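PDB 6AGZ: Old Yellow Enzyme, which probably uses its bound flavin mononucleotide to carry out the asymmetric reduction of the carbon-carbon double bond in enone compounds. Local coordinates for residues P120-L123 with K124-L128; E141-K144 with A145-A149; A92-K95 with I96-V100; L266-L269 with E270-K274. All coordinates share one frame; numbering follows the deposited sequence.

Overall arrangement
Each contact joins neighbouring turns of one helix or its end, so none closes a long loop, and the four follow one another without nesting or crossing. From the N terminus, contact 3 comes first, on helix 87-102 between barrel strands 63-70 and 106-112. Contacts 1 and 2 lie on helices 120-125 and 140-148, in the excursion between barrel strands 106-112 and 183-187; their centres are about 13 Å apart and they touch, P120 packing on A146. Contact 4 is last, on helix 258-274 between barrel strands 236-240 and 281-285, its centre about 32 Å from that of contact 3.

Contact 1: P120-L123 with K124-L128; sequences PKLL and KEHGL
L123 and L128 meet where helix 120-125 stops, in a Schellman motif. L128 N bonds to L123 O at 2.8 Å, and within that turn G127 N reaches K124 O at 2.7 Å. G127 is the C-prime residue; its phi of 69° is costly for most residues, which is why glycine suits the place. The turn also folds L128 back onto the helix: L128 CB lies 3.9 Å from L123 CD2, the two side chains crossing at about a right angle in the apolar contact that often accompanies this motif.

Just before the glycine, H126 grips L122 O with two donors. H126 N bonds to L122 O at 2.9 Å, and H126 ND1 does so at 3.0 Å, with the oxygen lying in the imidazole plane while ND1 stands 42° above the plane of the carbonyl. The second bond fixes the rotation of the ring and requires a proton on ND1. Beside it L122, its CG turned opposite the backbone N (chi1 -175°), sets CD1 3.5 Å from H126 CE1, the two side chains pointing the same way.

Farther out, L77 packs against both L122 and H126, and N151 ND2 donates to P120 O and to L128 O, tying the start of the helix to the turn after it. P120 suits a first turn, where a backbone N-H has no helical acceptor to meet, so its absence costs little. On the exposed flank, K121 bends at its last torsion and bridges to E125, a weak bond of 3.2 Å from K121 NZ to E125 OE2.

Contact 2: E141-K144 with A145-A149; sequences ESKK and AAEEA
K143 sets CG opposite its backbone N (chi1 175°) and stays extended until a final bend (chi4 -66°), which turns its ammonium group toward the carboxylate of E147. E147 takes the other common setting, CG opposite the carbonyl carbon, and runs out straight to meet it. This is an i to i+4 Lys-Glu salt bridge on helix 140-148, the helix of a beta-alpha-beta unit between parallel strands 130-132 and 153-155. K143 NZ donates to E147 OE2 at 2.7 Å, on the syn side of the carboxylate but 34° out of its plane. A methionine in its place lacks the ammonium group and would probably leave E147 OE2 without its mate, close to E152, a second acid.

One residue on, a second i to i+4 salt bridge pairs K144 with E148, K144 bending at chi2 as well as at its last torsion; its modelled spacing is very short and so doubtful. Long charged chains suit this solvent-facing side. A146, buried on the inner side, is small enough for P120 of helix 120-125 and Y137 to pack against it. Beneath the charges the backbone bonds are regular, with A146 N 2.9 Å from S142 O and E147 N 2.9 Å from K143 O.

Contact 3: A92-K95 with I96-V100; sequences AWKK and IVEEV
I96 lies alongside W93, both side chains pointing the same way from helix 87-102, and its CD1 comes within 3.7 Å of W93 CZ3, approaching the indole obliquely. With CG1 opposite the carbonyl carbon (chi1 -67°) and the chain extended beyond, the isoleucine sends CD1 out to the six-membered ring, where it also lies 3.8 Å from W93 CE3. Its backbone N bonds to A92 O at 3.0 Å. L50 of helix 47-57 and L404 cover the same residue, a largely apolar setting that a branched aliphatic chain fills well.

V97 follows, its N bonded to W93 O at 2.9 Å. Its CG2 is tucked only 3.1 Å from that same W93 O, a tight fit, and the side chain continues inward onto I107 of strand 106-112. A compact valine suits a side chain pressed between its own helix backbone and I107.

E98 turns outward. Its carboxylate faces the ammonium group of K94 four residues back, a salt bridge whose modelled spacing is too short to be trusted, while E98 N to K94 O is a sound 2.9 Å.

E99, with its N 3.0 Å from K95 O, bends away from residues 92-95, and its OE2 is held by S54 and K103.

The helix is thus amphipathic, as expected of one linking parallel strands 63-70 and 106-112 of the TIM barrel. W93, whose side chain is about 10 Å from the bound flavin mononucleotide, and V97 meet the barrel strands, and I96 faces helix 47-57 and L404. Apolar chains thus make the inward contacts, while the acid of E99 is met by a hydroxyl and an ammonium group.

Contact 4: L266-L269 with E270-K274; sequences LSEL and ERRAK
E268 and R271 lie side by side, pointing the same way, and the arginine takes the carboxylate side-on with two nitrogens. R271 NH2 reaches E268 OE1 at 2.7 Å, on its syn side, and R271 NE reaches E268 OE2 at 3.1 Å from above the carboxylate. Their planes are 42° apart, so the grip is twisted, although both oxygens stay near the plane of the guanidinium. A bend in E268 (chi2 -67°) curls the acid back over the following turn.

R272 meets the same acid from above its plane, the two flat groups 79° apart. R272 NH1 donates to E268 OE1 at 3.1 Å, and more weakly to E268 O at 3.3 Å. E268 OE1 therefore accepts from both arginines, and a water 2.7 Å from it donates as well; that water accepts from R272 NH2 at 2.9 Å.

This salt-bridge network sits on helix 258-274 of the TIM barrel, beside helix 218-231, whose D225 pairs with R272 NE. A glutamine here lacks the negative charge, which would probably leave R271 and R272 with no shared counter-ion and an amide N-H turned against one of them.

On the inner side, the apolar L266 and L269 pack on L240 and V238 of strand 236-240. S267, small enough for a subunit boundary, hydrogen-bonds through OG to H257 N of the second subunit, while S267 O receives R271 N at 2.9 Å.

Contact 1: P120-L123 with K124-L128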
ATOM      1  N   PRO A 120      11.400  30.457 -13.394  1.00 17.83           N
ATOM      2  CA  PRO A 120      12.564  31.069 -12.735  1.00 19.10           C
ATOM      3  C   PRO A 120      12.774  32.522 -13.118  1.00 20.29           C
ATOM      4  O   PRO A 120      13.264  33.304 -12.292  1.00 21.18           O
ATOM      5  CB  PRO A 120      13.729  30.186 -13.197  1.00 19.40           C
ATOM      6  CG  PRO A 120      13.288  29.661 -14.523  1.00 18.50           C
ATOM      7  CD  PRO A 120      11.794  29.481 -14.425  1.00 17.98           C
ATOM      8  N   LYS A 121      12.416  32.909 -14.344  1.00 21.30           N
ATOM      9  CA  LYS A 121      12.568  34.298 -14.764  1.00 22.94           C
ATOM     10  C   LYS A 121      11.641  35.215 -13.973  1.00 22.57           C
ATOM     11  O   LYS A 121      12.058  36.280 -13.505  1.00 23.84           O
ATOM     12  CB  LYS A 121      12.304  34.418 -16.265  1.00 24.55           C
ATOM     13  CG  LYS A 121      12.298  35.840 -16.806  1.00 26.86           C
ATOM     14  CD  LYS A 121      11.961  35.845 -18.292  1.00 28.40           C
ATOM     15  CE  LYS A 121      11.745  37.254 -18.820  1.00 30.15           C
ATOM     16  NZ  LYS A 121      13.000  38.058 -18.845  1.00 32.20           N
ATOM     17  N   LEU A 122      10.379  34.813 -13.815  1.00 21.72           N
ATOM     18  CA  LEU A 122       9.426  35.619 -13.056  1.00 21.41           C
ATOM     19  C   LEU A 122       9.853  35.741 -11.596  1.00 21.05           C
ATOM     20  O   LEU A 122       9.836  36.836 -11.018  1.00 21.17           O
ATOM     21  CB  LEU A 122       8.031  35.005 -13.171  1.00 20.47           C
ATOM     22  CG  LEU A 122       6.850  35.750 -12.550  1.00 20.77           C
ATOM     23  CD1 LEU A 122       6.708  37.136 -13.158  1.00 21.48           C
ATOM     24  CD2 LEU A 122       5.575  34.949 -12.745  1.00 20.44           C
ATOM     25  N   LEU A 123      10.240  34.616 -10.984  1.00 19.57           N
ATOM     26  CA  LEU A 123      10.769  34.639  -9.623  1.00 19.09           C
ATOM     27  C   LEU A 123      11.943  35.602  -9.508  1.00 21.30           C
ATOM     28  O   LEU A 123      12.024  36.395  -8.562  1.00 21.84           O
ATOM     29  CB  LEU A 123      11.198  33.232  -9.201  1.00 17.79           C
ATOM     30  CG  LEU A 123      10.130  32.220  -8.783  1.00 17.64           C
ATOM     31  CD1 LEU A 123      10.777  30.873  -8.500  1.00 16.05           C
ATOM     32  CD2 LEU A 123       9.371  32.716  -7.565  1.00 18.24           C
ATOM     33  N   LYS A 124      12.871  35.535 -10.466  1.00 22.48           N
ATOM     34  CA  LYS A 124      14.017  36.439 -10.464  1.00 24.36           C
ATOM     35  C   LYS A 124      13.569  37.894 -10.522  1.00 23.68           C
ATOM     36  O   LYS A 124      14.056  38.738  -9.760  1.00 23.81           O
ATOM     37  CB  LYS A 124      14.938  36.113 -11.640  1.00 26.89           C
ATOM     38  CG  LYS A 124      16.071  37.105 -11.833  1.00 29.85           C
ATOM     39  CD  LYS A 124      17.399  36.518 -11.392  1.00 32.02           C
ATOM     40  CE  LYS A 124      18.555  37.437 -11.750  1.00 34.52           C
ATOM     41  NZ  LYS A 124      19.861  36.889 -11.293  1.00 36.65           N
ATOM     42  N   GLU A 125      12.634  38.205 -11.423  1.00 23.79           N
ATOM     43  CA  GLU A 125      12.125  39.566 -11.533  1.00 26.73           C
ATOM     44  C   GLU A 125      11.421  40.021 -10.264  1.00 25.84           C
ATOM     45  O   GLU A 125      11.332  41.229 -10.018  1.00 26.25           O
ATOM     46  CB  GLU A 125      11.181  39.677 -12.730  1.00 30.01           C
ATOM     47  CG  GLU A 125      11.863  39.440 -14.065  1.00 33.14           C
ATOM     48  CD  GLU A 125      10.883  39.384 -15.218  1.00 36.11           C
ATOM     49  OE1 GLU A 125       9.661  39.451 -14.967  1.00 36.40           O
ATOM     50  OE2 GLU A 125      11.336  39.273 -16.375  1.00 37.46           O
ATOM     51  N   HIS A 126      10.917  39.090  -9.457  1.00 24.11           N
ATOM     52  CA  HIS A 126      10.403  39.427  -8.137  1.00 22.61           C
ATOM     53  C   HIS A 126      11.444  39.238  -7.038  1.00 23.12           C
ATOM     54  O   HIS A 126      11.088  39.246  -5.855  1.00 25.77           O
ATOM     55  CB  HIS A 126       9.151  38.602  -7.830  1.00 21.16           C
ATOM     56  CG  HIS A 126       7.945  39.036  -8.604  1.00 18.99           C
ATOM     57  ND1 HIS A 126       7.711  38.639  -9.903  1.00 19.07           N
ATOM     58  CD2 HIS A 126       6.912  39.843  -8.266  1.00 18.82           C
ATOM     59  CE1 HIS A 126       6.582  39.177 -10.329  1.00 17.83           C
ATOM     60  NE2 HIS A 126       6.076  39.912  -9.354  1.00 18.61           N
ATOM     61  N   GLY A 127      12.714  39.072  -7.403  1.00 22.27           N
ATOM     62  CA  GLY A 127      13.779  38.989  -6.421  1.00 22.40           C
ATOM     63  C   GLY A 127      13.765  37.742  -5.568  1.00 22.72           C
ATOM     64  O   GLY A 127      14.205  37.783  -4.415  1.00 23.03           O
ATOM     65  N   LEU A 128      13.280  36.626  -6.105  1.00 21.06           N
ATOM     66  CA  LEU A 128      13.117  35.410  -5.329  1.00 21.18           C
ATOM     67  C   LEU A 128      13.958  34.277  -5.907  1.00 20.19           C
ATOM     68  O   LEU A 128      14.126  34.179  -7.126  1.00 17.94           O
ATOM     69  CB  LEU A 128      11.646  34.983  -5.288  1.00 21.65           C
ATOM     70  CG  LEU A 128      10.700  35.958  -4.584  1.00 22.23           C
ATOM     71  CD1 LEU A 128       9.261  35.696  -4.989  1.00 21.13           C
ATOM     72  CD2 LEU A 128      10.863  35.857  -3.075  1.00 23.76           C
TER

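Contact 2: E141-K144 with A145-A149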
ATOM      1  N   GLU A 141      14.995  21.039 -20.348  1.00 23.68           N
ATOM      2  CA  GLU A 141      14.372  22.294 -20.753  1.00 26.79           C
ATOM      3  C   GLU A 141      14.305  23.272 -19.586  1.00 25.07           C
ATOM      4  O   GLU A 141      14.703  24.438 -19.708  1.00 25.22           O
ATOM      5  CB  GLU A 141      12.978  22.014 -21.314  1.00 30.94           C
ATOM      6  CG  GLU A 141      12.220  23.238 -21.798  1.00 35.19           C
ATOM      7  CD  GLU A 141      10.836  22.894 -22.316  1.00 39.68           C
ATOM      8  OE1 GLU A 141      10.715  21.929 -23.102  1.00 41.15           O
ATOM      9  OE2 GLU A 141       9.866  23.584 -21.937  1.00 40.70           O
ATOM     10  N   SER A 142      13.805  22.806 -18.438  1.00 23.11           N
ATOM     11  CA  SER A 142      13.733  23.658 -17.256  1.00 22.89           C
ATOM     12  C   SER A 142      15.122  24.066 -16.781  1.00 21.85           C
ATOM     13  O   SER A 142      15.320  25.193 -16.313  1.00 20.90           O
ATOM     14  CB  SER A 142      12.973  22.941 -16.140  1.00 23.52           C
ATOM     15  OG  SER A 142      12.999  23.692 -14.940  1.00 25.68           O
ATOM     16  N   LYS A 143      16.099  23.161 -16.895  1.00 20.94           N
ATOM     17  CA  LYS A 143      17.463  23.486 -16.491  1.00 21.14           C
ATOM     18  C   LYS A 143      18.031  24.613 -17.344  1.00 21.77           C
ATOM     19  O   LYS A 143      18.616  25.571 -16.823  1.00 21.95           O
ATOM     20  CB  LYS A 143      18.344  22.239 -16.579  1.00 22.14           C
ATOM     21  CG  LYS A 143      19.820  22.489 -16.304  1.00 21.99           C
ATOM     22  CD  LYS A 143      20.568  21.176 -16.125  1.00 23.92           C
ATOM     23  CE  LYS A 143      22.046  21.405 -15.857  1.00 25.55           C
ATOM     24  NZ  LYS A 143      22.740  22.001 -17.032  1.00 28.38           N
ATOM     25  N   LYS A 144      17.860  24.517 -18.665  1.00 21.44           N
ATOM     26  CA  LYS A 144      18.316  25.581 -19.553  1.00 23.34           C
ATOM     27  C   LYS A 144      17.578  26.884 -19.270  1.00 21.70           C
ATOM     28  O   LYS A 144      18.173  27.968 -19.315  1.00 21.05           O
ATOM     29  CB  LYS A 144      18.124  25.161 -21.011  1.00 23.53           C
ATOM     30  CG  LYS A 144      18.750  26.100 -22.032  1.00 26.44           C
ATOM     31  CD  LYS A 144      20.128  25.612 -22.454  1.00 28.62           C
ATOM     32  CE  LYS A 144      20.673  26.419 -23.622  1.00 31.10           C
ATOM     33  NZ  LYS A 144      21.177  27.753 -23.194  1.00 31.92           N
ATOM     34  N   ALA A 145      16.279  26.795 -18.968  1.00 20.46           N
ATOM     35  CA  ALA A 145      15.501  27.993 -18.671  1.00 21.06           C
ATOM     36  C   ALA A 145      16.019  28.690 -17.420  1.00 21.56           C
ATOM     37  O   ALA A 145      16.181  29.916 -17.399  1.00 23.16           O
ATOM     38  CB  ALA A 145      14.024  27.631 -18.516  1.00 20.76           C
ATOM     39  N   ALA A 146      16.289  27.921 -16.362  1.00 19.44           N
ATOM     40  CA  ALA A 146      16.768  28.519 -15.120  1.00 19.73           C
ATOM     41  C   ALA A 146      18.190  29.045 -15.270  1.00 19.97           C
ATOM     42  O   ALA A 146      18.541  30.077 -14.685  1.00 18.76           O
ATOM     43  CB  ALA A 146      16.688  27.502 -13.983  1.00 18.76           C
ATOM     44  N   GLU A 147      19.025  28.351 -16.047  1.00 21.17           N
ATOM     45  CA  GLU A 147      20.393  28.815 -16.249  1.00 23.24           C
ATOM     46  C   GLU A 147      20.429  30.104 -17.061  1.00 23.14           C
ATOM     47  O   GLU A 147      21.221  31.007 -16.768  1.00 21.98           O
ATOM     48  CB  GLU A 147      21.225  27.725 -16.924  1.00 24.40           C
ATOM     49  CG  GLU A 147      21.606  26.584 -15.995  1.00 25.28           C
ATOM     50  CD  GLU A 147      22.379  25.487 -16.697  1.00 27.29           C
ATOM     51  OE1 GLU A 147      22.530  25.560 -17.935  1.00 28.13           O
ATOM     52  OE2 GLU A 147      22.840  24.552 -16.011  1.00 28.81           O
ATOM     53  N   GLU A 148      19.572  30.215 -18.081  1.00 23.35           N
ATOM     54  CA  GLU A 148      19.535  31.437 -18.874  1.00 24.43           C
ATOM     55  C   GLU A 148      18.881  32.593 -18.127  1.00 24.51           C
ATOM     56  O   GLU A 148      19.147  33.754 -18.454  1.00 23.49           O
ATOM     57  CB  GLU A 148      18.804  31.192 -20.194  1.00 25.60           C
ATOM     58  CG  GLU A 148      19.588  30.349 -21.184  1.00 28.54           C
ATOM     59  CD  GLU A 148      18.850  30.148 -22.491  1.00 31.31           C
ATOM     60  OE1 GLU A 148      17.752  30.721 -22.649  1.00 32.65           O
ATOM     61  OE2 GLU A 148      19.369  29.419 -23.362  1.00 32.57           O
ATOM     62  N   ALA A 149      18.034  32.304 -17.138  1.00 22.54           N
ATOM     63  CA  ALA A 149      17.429  33.352 -16.328  1.00 22.67           C
ATOM     64  C   ALA A 149      18.337  33.826 -15.202  1.00 24.93           C
ATOM     65  O   ALA A 149      17.992  34.794 -14.516  1.00 27.10           O
ATOM     66  CB  ALA A 149      16.100  32.868 -15.745  1.00 21.07           C
TER

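Contact 3: A92-K95 with I96-V100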
ATOM      1  N   ALA A  92     -10.210  40.468  -2.303  1.00 23.63           N
ATOM      2  CA  ALA A  92     -10.826  39.919  -3.508  1.00 22.79           C
ATOM      3  C   ALA A  92     -11.342  38.503  -3.270  1.00 21.36           C
ATOM      4  O   ALA A  92     -12.509  38.196  -3.556  1.00 20.35           O
ATOM      5  CB  ALA A  92      -9.823  39.941  -4.662  1.00 22.37           C
ATOM      6  N   TRP A  93     -10.484  37.626  -2.739  1.00 21.24           N
ATOM      7  CA  TRP A  93     -10.922  36.261  -2.460  1.00 20.61           C
ATOM      8  C   TRP A  93     -12.085  36.245  -1.478  1.00 20.41           C
ATOM      9  O   TRP A  93     -12.994  35.414  -1.595  1.00 19.77           O
ATOM     10  CB  TRP A  93      -9.758  35.423  -1.929  1.00 20.42           C
ATOM     11  CG  TRP A  93      -8.886  34.857  -3.006  1.00 19.59           C
ATOM     12  CD1 TRP A  93      -7.555  35.090  -3.190  1.00 18.58           C
ATOM     13  CD2 TRP A  93      -9.287  33.967  -4.057  1.00 17.86           C
ATOM     14  NE1 TRP A  93      -7.100  34.396  -4.286  1.00 17.66           N
ATOM     15  CE2 TRP A  93      -8.143  33.700  -4.836  1.00 17.38           C
ATOM     16  CE3 TRP A  93     -10.500  33.368  -4.412  1.00 18.00           C
ATOM     17  CZ2 TRP A  93      -8.177  32.861  -5.948  1.00 17.13           C
ATOM     18  CZ3 TRP A  93     -10.532  32.536  -5.517  1.00 17.30           C
ATOM     19  CH2 TRP A  93      -9.378  32.288  -6.271  1.00 17.63           C
ATOM     20  N   LYS A  94     -12.078  37.160  -0.505  1.00 20.84           N
ATOM     21  CA  LYS A  94     -13.190  37.252   0.435  1.00 21.18           C
ATOM     22  C   LYS A  94     -14.494  37.563  -0.289  1.00 20.71           C
ATOM     23  O   LYS A  94     -15.542  36.988   0.030  1.00 19.43           O
ATOM     24  CB  LYS A  94     -12.898  38.316   1.493  1.00 23.13           C
ATOM     25  CG  LYS A  94     -13.964  38.429   2.575  1.00 24.50           C
ATOM     26  CD  LYS A  94     -13.639  39.548   3.554  1.00 27.29           C
ATOM     27  CE  LYS A  94     -14.518  39.480   4.796  1.00 28.89           C
ATOM     28  NZ  LYS A  94     -15.959  39.687   4.491  1.00 30.02           N
ATOM     29  N   LYS A  95     -14.449  38.467  -1.270  1.00 20.82           N
ATOM     30  CA  LYS A  95     -15.657  38.777  -2.029  1.00 21.74           C
ATOM     31  C   LYS A  95     -16.116  37.578  -2.851  1.00 20.14           C
ATOM     32  O   LYS A  95     -17.322  37.302  -2.939  1.00 20.53           O
ATOM     33  CB  LYS A  95     -15.416  39.996  -2.917  1.00 24.40           C
ATOM     34  CG  LYS A  95     -15.180  41.272  -2.124  1.00 26.57           C
ATOM     35  CD  LYS A  95     -14.783  42.435  -3.012  1.00 28.19           C
ATOM     36  CE  LYS A  95     -14.714  43.724  -2.211  1.00 29.32           C
ATOM     37  NZ  LYS A  95     -14.564  44.917  -3.086  1.00 29.14           N
ATOM     38  N   ILE A  96     -15.172  36.842  -3.449  1.00 18.64           N
ATOM     39  CA  ILE A  96     -15.545  35.630  -4.176  1.00 17.95           C
ATOM     40  C   ILE A  96     -16.231  34.634  -3.246  1.00 16.54           C
ATOM     41  O   ILE A  96     -17.260  34.040  -3.597  1.00 16.12           O
ATOM     42  CB  ILE A  96     -14.313  35.009  -4.864  1.00 18.21           C
ATOM     43  CG1 ILE A  96     -13.805  35.920  -5.982  1.00 17.19           C
ATOM     44  CG2 ILE A  96     -14.648  33.629  -5.415  1.00 17.60           C
ATOM     45  CD1 ILE A  96     -12.674  35.321  -6.791  1.00 15.77           C
ATOM     46  N   VAL A  97     -15.683  34.451  -2.042  1.00 15.90           N
ATOM     47  CA  VAL A  97     -16.275  33.524  -1.080  1.00 15.67           C
ATOM     48  C   VAL A  97     -17.676  33.974  -0.692  1.00 16.89           C
ATOM     49  O   VAL A  97     -18.608  33.164  -0.619  1.00 17.50           O
ATOM     50  CB  VAL A  97     -15.371  33.389   0.159  1.00 14.56           C
ATOM     51  CG1 VAL A  97     -16.041  32.528   1.214  1.00 15.34           C
ATOM     52  CG2 VAL A  97     -14.038  32.800  -0.227  1.00 11.97           C
ATOM     53  N   GLU A  98     -17.845  35.273  -0.433  1.00 17.39           N
ATOM     54  CA  GLU A  98     -19.154  35.782  -0.037  1.00 20.75           C
ATOM     55  C   GLU A  98     -20.186  35.564  -1.134  1.00 20.66           C
ATOM     56  O   GLU A  98     -21.347  35.242  -0.849  1.00 20.06           O
ATOM     57  CB  GLU A  98     -19.053  37.263   0.326  1.00 22.34           C
ATOM     58  CG  GLU A  98     -18.281  37.527   1.607  1.00 24.99           C
ATOM     59  CD  GLU A  98     -18.082  39.003   1.875  1.00 27.91           C
ATOM     60  OE1 GLU A  98     -18.389  39.819   0.981  1.00 29.24           O
ATOM     61  OE2 GLU A  98     -17.617  39.349   2.981  1.00 28.86           O
ATOM     62  N   GLU A  99     -19.784  35.723  -2.398  1.00 20.49           N
ATOM     63  CA  GLU A  99     -20.723  35.460  -3.484  1.00 20.65           C
ATOM     64  C   GLU A  99     -21.040  33.972  -3.597  1.00 21.07           C
ATOM     65  O   GLU A  99     -22.199  33.598  -3.812  1.00 22.12           O
ATOM     66  CB  GLU A  99     -20.173  35.995  -4.804  1.00 21.46           C
ATOM     67  CG  GLU A  99     -20.968  35.567  -6.033  1.00 22.80           C
ATOM     68  CD  GLU A  99     -22.334  36.225  -6.129  1.00 25.43           C
ATOM     69  OE1 GLU A  99     -22.650  37.098  -5.293  1.00 26.79           O
ATOM     70  OE2 GLU A  99     -23.099  35.866  -7.050  1.00 26.44           O
ATOM     71  N   VAL A 100     -20.028  33.112  -3.456  1.00 18.58           N
ATOM     72  CA  VAL A 100     -20.262  31.670  -3.528  1.00 18.33           C
ATOM     73  C   VAL A 100     -21.233  31.230  -2.437  1.00 19.28           C
ATOM     74  O   VAL A 100     -22.133  30.416  -2.678  1.00 18.75           O
ATOM     75  CB  VAL A 100     -18.926  30.906  -3.444  1.00 17.52           C
ATOM     76  CG1 VAL A 100     -19.168  29.429  -3.169  1.00 16.95           C
ATOM     77  CG2 VAL A 100     -18.134  31.083  -4.732  1.00 15.38           C
TER

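Contact 4: L266-L269 with E270-K274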
ATOM      1  N   LEU A 266      -0.946   8.271   4.126  1.00 10.50           N
ATOM      2  CA  LEU A 266      -2.347   8.031   4.461  1.00 14.03           C
ATOM      3  C   LEU A 266      -2.490   7.432   5.853  1.00 14.30           C
ATOM      4  O   LEU A 266      -3.412   7.788   6.597  1.00 14.95           O
ATOM      5  CB  LEU A 266      -2.984   7.110   3.422  1.00 15.21           C
ATOM      6  CG  LEU A 266      -3.220   7.693   2.031  1.00 15.86           C
ATOM      7  CD1 LEU A 266      -3.719   6.608   1.106  1.00 17.05           C
ATOM      8  CD2 LEU A 266      -4.214   8.841   2.096  1.00 17.48           C
ATOM      9  N   SER A 267      -1.591   6.514   6.218  1.00 14.77           N
ATOM     10  CA  SER A 267      -1.632   5.934   7.556  1.00 14.63           C
ATOM     11  C   SER A 267      -1.458   7.003   8.627  1.00 14.96           C
ATOM     12  O   SER A 267      -2.111   6.953   9.676  1.00 15.62           O
ATOM     13  CB  SER A 267      -0.556   4.856   7.694  1.00 14.21           C
ATOM     14  OG  SER A 267      -0.579   4.277   8.988  1.00 11.54           O
ATOM     15  N   GLU A 268      -0.586   7.982   8.377  1.00 14.69           N
ATOM     16  CA  GLU A 268      -0.367   9.041   9.358  1.00 13.89           C
ATOM     17  C   GLU A 268      -1.573   9.966   9.454  1.00 13.48           C
ATOM     18  O   GLU A 268      -1.959  10.379  10.556  1.00 14.88           O
ATOM     19  CB  GLU A 268       0.893   9.826   9.002  1.00 14.04           C
ATOM     20  CG  GLU A 268       2.173   9.108   9.379  1.00 14.69           C
ATOM     21  CD  GLU A 268       2.331   8.975  10.879  1.00 16.29           C
ATOM     22  OE1 GLU A 268       2.565  10.006  11.544  1.00 16.68           O
ATOM     23  OE2 GLU A 268       2.207   7.844  11.398  1.00 16.35           O
ATOM     24  N   LEU A 269      -2.185  10.302   8.314  1.00 12.43           N
ATOM     25  CA  LEU A 269      -3.394  11.119   8.355  1.00 13.06           C
ATOM     26  C   LEU A 269      -4.516  10.403   9.102  1.00 14.43           C
ATOM     27  O   LEU A 269      -5.227  11.013   9.911  1.00 15.26           O
ATOM     28  CB  LEU A 269      -3.830  11.482   6.936  1.00 13.07           C
ATOM     29  CG  LEU A 269      -2.816  12.278   6.110  1.00 12.84           C
ATOM     30  CD1 LEU A 269      -3.356  12.551   4.714  1.00 13.15           C
ATOM     31  CD2 LEU A 269      -2.448  13.577   6.813  1.00 12.51           C
ATOM     32  N   GLU A 270      -4.677   9.100   8.853  1.00 16.07           N
ATOM     33  CA  GLU A 270      -5.685   8.327   9.570  1.00 17.03           C
ATOM     34  C   GLU A 270      -5.359   8.219  11.055  1.00 16.50           C
ATOM     35  O   GLU A 270      -6.274   8.150  11.881  1.00 16.79           O
ATOM     36  CB  GLU A 270      -5.821   6.935   8.953  1.00 16.48           C
ATOM     37  CG  GLU A 270      -6.901   6.070   9.591  1.00 17.11           C
ATOM     38  CD  GLU A 270      -8.297   6.624   9.374  1.00 17.67           C
ATOM     39  OE1 GLU A 270      -8.520   7.291   8.342  1.00 16.91           O
ATOM     40  OE2 GLU A 270      -9.172   6.395  10.236  1.00 17.52           O
ATOM     41  N   ARG A 271      -4.072   8.194  11.413  1.00 16.84           N
ATOM     42  CA  ARG A 271      -3.704   8.184  12.827  1.00 17.92           C
ATOM     43  C   ARG A 271      -4.076   9.499  13.497  1.00 17.16           C
ATOM     44  O   ARG A 271      -4.611   9.506  14.613  1.00 16.11           O
ATOM     45  CB  ARG A 271      -2.209   7.903  12.986  1.00 20.09           C
ATOM     46  CG  ARG A 271      -1.704   8.027  14.420  1.00 21.90           C
ATOM     47  CD  ARG A 271      -0.299   7.462  14.580  1.00 22.35           C
ATOM     48  NE  ARG A 271       0.728   8.361  14.058  1.00 23.91           N
ATOM     49  CZ  ARG A 271       1.210   9.411  14.715  1.00 25.26           C
ATOM     50  NH1 ARG A 271       0.758   9.707  15.927  1.00 26.02           N
ATOM     51  NH2 ARG A 271       2.144  10.170  14.160  1.00 24.81           N
ATOM     52  N   ARG A 272      -3.799  10.622  12.830  1.00 16.43           N
ATOM     53  CA  ARG A 272      -4.238  11.912  13.351  1.00 16.19           C
ATOM     54  C   ARG A 272      -5.752  11.954  13.502  1.00 15.76           C
ATOM     55  O   ARG A 272      -6.271  12.519  14.472  1.00 15.52           O
ATOM     56  CB  ARG A 272      -3.753  13.038  12.439  1.00 16.36           C
ATOM     57  CG  ARG A 272      -2.282  13.356  12.611  1.00 16.39           C
ATOM     58  CD  ARG A 272      -1.690  13.994  11.368  1.00 16.43           C
ATOM     59  NE  ARG A 272      -0.313  14.421  11.597  1.00 17.15           N
ATOM     60  CZ  ARG A 272       0.735  13.603  11.582  1.00 17.26           C
ATOM     61  NH1 ARG A 272       0.567  12.308  11.351  1.00 13.39           N
ATOM     62  NH2 ARG A 272       1.953  14.079  11.803  1.00 17.62           N
ATOM     63  N   ALA A 273      -6.478  11.355  12.555  1.00 17.53           N
ATOM     64  CA  ALA A 273      -7.928  11.266  12.689  1.00 16.64           C
ATOM     65  C   ALA A 273      -8.320  10.421  13.896  1.00 17.16           C
ATOM     66  O   ALA A 273      -9.274  10.749  14.610  1.00 18.68           O
ATOM     67  CB  ALA A 273      -8.534  10.695  11.410  1.00 15.93           C
ATOM     68  N   LYS A 274      -7.589   9.329  14.140  1.00 16.78           N
ATOM     69  CA  LYS A 274      -7.848   8.491  15.302  1.00 20.78           C
ATOM     70  C   LYS A 274      -7.522   9.201  16.606  1.00 22.16           C
ATOM     71  O   LYS A 274      -8.045   8.812  17.655  1.00 22.98           O
ATOM     72  CB  LYS A 274      -7.048   7.190  15.211  1.00 22.48           C
ATOM     73  CG  LYS A 274      -7.558   6.214  14.165  1.00 24.90           C
ATOM     74  CD  LYS A 274      -6.680   4.975  14.101  1.00 26.95           C
ATOM     75  CE  LYS A 274      -7.266   3.927  13.170  1.00 28.70           C
ATOM     76  NZ  LYS A 274      -6.369   2.745  13.039  1.00 29.16           N
TER
HETATM   77  O   HOH W   1       4.086  12.180  11.829  1.00 19.53           O